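Local coordinates for putative sugar ABC transporter (PDB 5ULB), which probably binds methylthioribose or a related sugar in the periplasm as the substrate-binding component of an ABC transporter, at residues Asp60-Ile72 and Ser82-Ile96. Sequence-based numbering, arbitrary orientation.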
# COMPACT_ATOMS: atom_id res chain seq x y z
N ASP A 60 -4.80 4.90 -14.96
CA ASP A 60 -4.55 5.30 -16.33
C ASP A 60 -3.24 6.02 -16.33
O ASP A 60 -3.09 7.13 -15.81
CB ASP A 60 -5.72 6.17 -16.80
CG ASP A 60 -5.58 6.79 -18.13
OD1 ASP A 60 -4.50 7.03 -18.60
OD2 ASP A 60 -6.65 7.05 -18.79
N ASP A 61 -2.23 5.38 -16.97
CA ASP A 61 -0.92 5.93 -16.92
C ASP A 61 -0.78 7.29 -17.61
O ASP A 61 0.10 8.12 -17.25
CB ASP A 61 0.07 4.96 -17.51
CG ASP A 61 0.21 3.65 -16.68
OD1 ASP A 61 0.88 3.65 -15.65
OD2 ASP A 61 -0.49 2.68 -17.10
N ALA A 62 -1.58 7.53 -18.65
CA ALA A 62 -1.60 8.83 -19.31
C ALA A 62 -2.06 9.92 -18.41
O ALA A 62 -1.43 11.01 -18.36
CB ALA A 62 -2.39 8.80 -20.55
N ARG A 63 -3.10 9.64 -17.67
CA ARG A 63 -3.67 10.63 -16.72
C ARG A 63 -2.65 10.83 -15.58
O ARG A 63 -2.43 11.98 -15.13
CB ARG A 63 -4.99 10.16 -16.19
CG ARG A 63 -6.07 10.11 -17.30
CD ARG A 63 -7.50 9.77 -16.90
NE ARG A 63 -8.10 10.93 -16.24
CZ ARG A 63 -8.21 11.09 -14.95
NH1 ARG A 63 -8.78 12.24 -14.53
NH2 ARG A 63 -7.78 10.14 -14.10
N PHE A 64 -1.96 9.78 -15.12
CA PHE A 64 -0.90 9.87 -14.11
C PHE A 64 0.17 10.86 -14.57
O PHE A 64 0.52 11.82 -13.86
CB PHE A 64 -0.31 8.51 -13.87
CG PHE A 64 0.78 8.53 -12.78
CD1 PHE A 64 0.42 8.44 -11.45
CD2 PHE A 64 2.07 8.60 -13.10
CE1 PHE A 64 1.40 8.39 -10.51
CE2 PHE A 64 3.06 8.60 -12.13
CZ PHE A 64 2.71 8.52 -10.87
N GLN A 65 0.71 10.66 -15.78
CA GLN A 65 1.66 11.53 -16.33
C GLN A 65 1.23 12.97 -16.48
O GLN A 65 2.01 13.91 -16.14
CB GLN A 65 2.24 10.99 -17.64
CG GLN A 65 2.99 9.65 -17.53
CD GLN A 65 3.30 9.11 -18.84
OE1 GLN A 65 4.29 9.48 -19.51
NE2 GLN A 65 2.46 8.14 -19.26
N ASP A 66 -0.01 13.13 -16.95
CA ASP A 66 -0.51 14.53 -17.05
C ASP A 66 -0.55 15.22 -15.64
O ASP A 66 -0.16 16.38 -15.51
CB ASP A 66 -1.91 14.50 -17.65
CG ASP A 66 -1.93 14.12 -19.11
OD1 ASP A 66 -0.88 14.16 -19.81
OD2 ASP A 66 -3.11 13.86 -19.53
N PHE A 67 -1.02 14.49 -14.62
CA PHE A 67 -1.05 15.04 -13.28
C PHE A 67 0.33 15.42 -12.79
O PHE A 67 0.53 16.46 -12.16
CB PHE A 67 -1.76 14.19 -12.28
CG PHE A 67 -3.24 14.12 -12.42
CD1 PHE A 67 -4.01 15.20 -12.53
CD2 PHE A 67 -3.87 12.88 -12.24
CE1 PHE A 67 -5.39 15.12 -12.54
CE2 PHE A 67 -5.26 12.81 -12.20
CZ PHE A 67 -6.02 13.93 -12.39
N VAL A 68 1.30 14.57 -13.04
CA VAL A 68 2.66 14.89 -12.57
C VAL A 68 3.28 16.07 -13.30
O VAL A 68 3.85 17.00 -12.70
CB VAL A 68 3.60 13.65 -12.55
CG1 VAL A 68 4.98 14.04 -12.08
CG2 VAL A 68 3.02 12.47 -11.84
N ASN A 69 3.09 16.07 -14.61
CA ASN A 69 3.56 17.13 -15.39
C ASN A 69 2.93 18.52 -15.01
O ASN A 69 3.61 19.55 -14.90
CB ASN A 69 3.34 16.87 -16.87
CG ASN A 69 4.37 15.87 -17.44
OD1 ASN A 69 5.57 15.93 -17.06
ND2 ASN A 69 3.99 15.09 -18.40
N GLN A 70 1.66 18.48 -14.71
CA GLN A 70 0.99 19.69 -14.26
C GLN A 70 1.51 20.15 -12.90
O GLN A 70 1.76 21.32 -12.68
CB GLN A 70 -0.48 19.50 -14.19
CG GLN A 70 -1.13 19.31 -15.55
CD GLN A 70 -2.52 18.77 -15.56
OE1 GLN A 70 -3.24 18.86 -14.62
NE2 GLN A 70 -2.93 18.24 -16.75
N ALA A 71 1.76 19.16 -11.99
CA ALA A 71 2.33 19.57 -10.65
C ALA A 71 3.72 20.20 -10.84
O ALA A 71 4.06 21.14 -10.15
CB ALA A 71 2.42 18.34 -9.77
N ILE A 72 4.55 19.67 -11.72
CA ILE A 72 5.87 20.28 -12.00
C ILE A 72 5.67 21.72 -12.51
O ILE A 72 6.31 22.65 -12.06
CB ILE A 72 6.68 19.46 -13.03
CG1 ILE A 72 7.04 18.09 -12.47
CG2 ILE A 72 7.90 20.16 -13.46
CD1 ILE A 72 7.54 17.07 -13.50
N SER A 82 3.08 7.60 -6.21
CA SER A 82 2.78 6.27 -5.74
C SER A 82 2.32 5.42 -6.92
O SER A 82 1.43 5.86 -7.69
CB SER A 82 1.73 6.37 -4.65
OG SER A 82 1.41 5.16 -4.00
N GLN A 83 2.90 4.23 -7.09
CA GLN A 83 2.58 3.31 -8.14
C GLN A 83 2.86 3.82 -9.54
O GLN A 83 2.29 3.37 -10.53
CB GLN A 83 1.14 2.74 -8.06
CG GLN A 83 0.90 1.73 -6.86
CD GLN A 83 0.63 2.36 -5.60
OE1 GLN A 83 0.18 3.51 -5.57
NE2 GLN A 83 0.92 1.69 -4.50
N GLY A 84 3.87 4.71 -9.67
CA GLY A 84 4.36 5.09 -11.02
C GLY A 84 5.01 3.91 -11.70
O GLY A 84 5.78 3.18 -11.07
N ARG A 85 4.70 3.72 -12.97
CA ARG A 85 5.16 2.54 -13.70
C ARG A 85 6.29 2.87 -14.67
O ARG A 85 6.55 4.03 -15.04
CB ARG A 85 3.98 1.86 -14.43
CG ARG A 85 2.96 1.31 -13.50
CD ARG A 85 1.77 0.61 -14.20
NE ARG A 85 2.22 -0.26 -15.24
CZ ARG A 85 1.43 -0.99 -15.88
NH1 ARG A 85 1.93 -1.80 -16.83
NH2 ARG A 85 0.14 -0.84 -15.60
N ASP A 86 6.91 1.81 -15.12
CA ASP A 86 7.71 1.90 -16.33
C ASP A 86 6.79 2.07 -17.53
O ASP A 86 5.67 1.61 -17.52
CB ASP A 86 8.48 0.53 -16.50
CG ASP A 86 9.81 0.46 -15.67
OD1 ASP A 86 10.55 1.47 -15.66
OD2 ASP A 86 10.04 -0.64 -15.15
N PRO A 87 7.26 2.73 -18.57
CA PRO A 87 8.66 3.19 -18.81
C PRO A 87 8.91 4.59 -18.38
O PRO A 87 10.08 5.05 -18.42
CB PRO A 87 8.73 3.18 -20.35
CG PRO A 87 7.37 3.51 -20.78
CD PRO A 87 6.44 2.77 -19.81
N TYR A 88 7.87 5.30 -17.97
CA TYR A 88 7.98 6.77 -17.88
C TYR A 88 8.50 7.36 -16.52
O TYR A 88 8.86 8.56 -16.48
CB TYR A 88 6.60 7.41 -18.25
CG TYR A 88 5.52 6.84 -17.33
CD1 TYR A 88 5.37 7.32 -16.07
CD2 TYR A 88 4.69 5.73 -17.76
CE1 TYR A 88 4.40 6.83 -15.21
CE2 TYR A 88 3.77 5.19 -16.90
CZ TYR A 88 3.60 5.75 -15.58
OH TYR A 88 2.72 5.18 -14.72
N SER A 89 8.41 6.57 -15.46
CA SER A 89 8.60 7.17 -14.17
C SER A 89 9.99 7.70 -13.90
O SER A 89 10.15 8.75 -13.25
CB SER A 89 8.15 6.27 -12.98
OG SER A 89 6.75 6.09 -13.00
N THR A 90 11.00 7.00 -14.43
CA THR A 90 12.34 7.51 -14.19
C THR A 90 12.55 8.90 -14.77
O THR A 90 13.16 9.74 -14.10
CB THR A 90 13.35 6.51 -14.77
OG1 THR A 90 13.24 5.23 -14.11
CG2 THR A 90 14.75 6.93 -14.63
N GLU A 91 12.22 9.15 -16.04
CA GLU A 91 12.47 10.43 -16.66
C GLU A 91 11.57 11.46 -15.98
O GLU A 91 11.95 12.60 -15.83
CB GLU A 91 12.20 10.38 -18.18
CG GLU A 91 13.42 9.78 -18.87
CD GLU A 91 14.59 10.78 -18.87
OE1 GLU A 91 15.72 10.41 -18.52
OE2 GLU A 91 14.33 11.96 -19.16
N LEU A 92 10.36 11.07 -15.54
CA LEU A 92 9.46 12.02 -14.87
C LEU A 92 10.09 12.54 -13.59
O LEU A 92 10.15 13.72 -13.29
CB LEU A 92 8.10 11.41 -14.51
CG LEU A 92 6.82 11.58 -15.25
CD1 LEU A 92 5.71 10.94 -14.45
CD2 LEU A 92 6.56 13.03 -15.39
N VAL A 93 10.66 11.61 -12.79
CA VAL A 93 11.33 11.97 -11.54
C VAL A 93 12.56 12.76 -11.77
O VAL A 93 12.84 13.73 -11.06
CB VAL A 93 11.53 10.74 -10.66
CG1 VAL A 93 12.34 11.12 -9.41
CG2 VAL A 93 10.21 10.14 -10.24
N LYS A 94 13.33 12.41 -12.80
CA LYS A 94 14.48 13.23 -13.12
C LYS A 94 14.07 14.72 -13.45
O LYS A 94 14.78 15.68 -13.12
CB LYS A 94 15.33 12.72 -14.28
CG LYS A 94 16.07 11.41 -13.91
CD LYS A 94 16.79 10.86 -15.13
CE LYS A 94 17.50 9.59 -14.71
NZ LYS A 94 18.21 9.06 -15.86
N ARG A 95 12.90 14.89 -14.09
CA ARG A 95 12.44 16.23 -14.44
C ARG A 95 12.00 16.98 -13.11
O ARG A 95 12.20 18.18 -12.96
CB ARG A 95 11.29 16.15 -15.46
CG ARG A 95 11.01 17.49 -16.15
CD ARG A 95 10.36 17.32 -17.56
NE ARG A 95 8.95 17.35 -17.39
CZ ARG A 95 8.22 18.45 -17.15
NH1 ARG A 95 6.91 18.30 -16.96
NH2 ARG A 95 8.76 19.69 -17.05
N ILE A 96 11.41 16.25 -12.18
CA ILE A 96 11.01 16.83 -10.92
C ILE A 96 12.26 17.36 -10.25
O ILE A 96 12.31 18.50 -9.80
CB ILE A 96 10.33 15.79 -10.01
CG1 ILE A 96 8.97 15.36 -10.61
CG2 ILE A 96 10.07 16.35 -8.61
CD1 ILE A 96 8.30 14.18 -9.88
O HOH W 1 -1.34 1.42 -15.02
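Asp61 accepts a hydrogen bond from Tyr88 on the anti lone pair of OD1, 2.6 Å from Tyr88 OH; that hydroxyl in turn accepts from Arg85 N, so it ties the carboxylate to the loop backbone. Asn27 also donates to OD1, while a water bridges OD2 to the Arg85 guanidinium; their direct salt bridge is long, OD2 lying well out of the guanidinium plane. Phe64, its CG anti to the backbone N (chi1 -178°), reaches inward: CZ lies 3.8 Å from Gly84 CA, where glycine suits the tight space between ring and Ser89 OG, and its rim meets that of Tyr88. Tyr88 also offers Gln65 a face for its flat amide, the planes 8° apart; Gln65 NE2 donates to Asp61 O, fixing the amide's rotation. Branched Val68 gives CG1 to Leu92 and Ile96 in the buried seam. In the conformer described, Leu92 is a knob among Phe64, Gln65, Val68 and Asn69. One of two Arg95 conformers, exposed at the surface, donates from NH1 to Asn69 OD1 (2.7 Å), with Ile72 CD1 over its guanidinium. Nearly parallel at 11°, the helices pack side by side over strand 78-82 in successive beta-alpha-beta crossovers of a periplasmic binding protein lobe; the loop after that strand carries ligand-pocket residue Gln83.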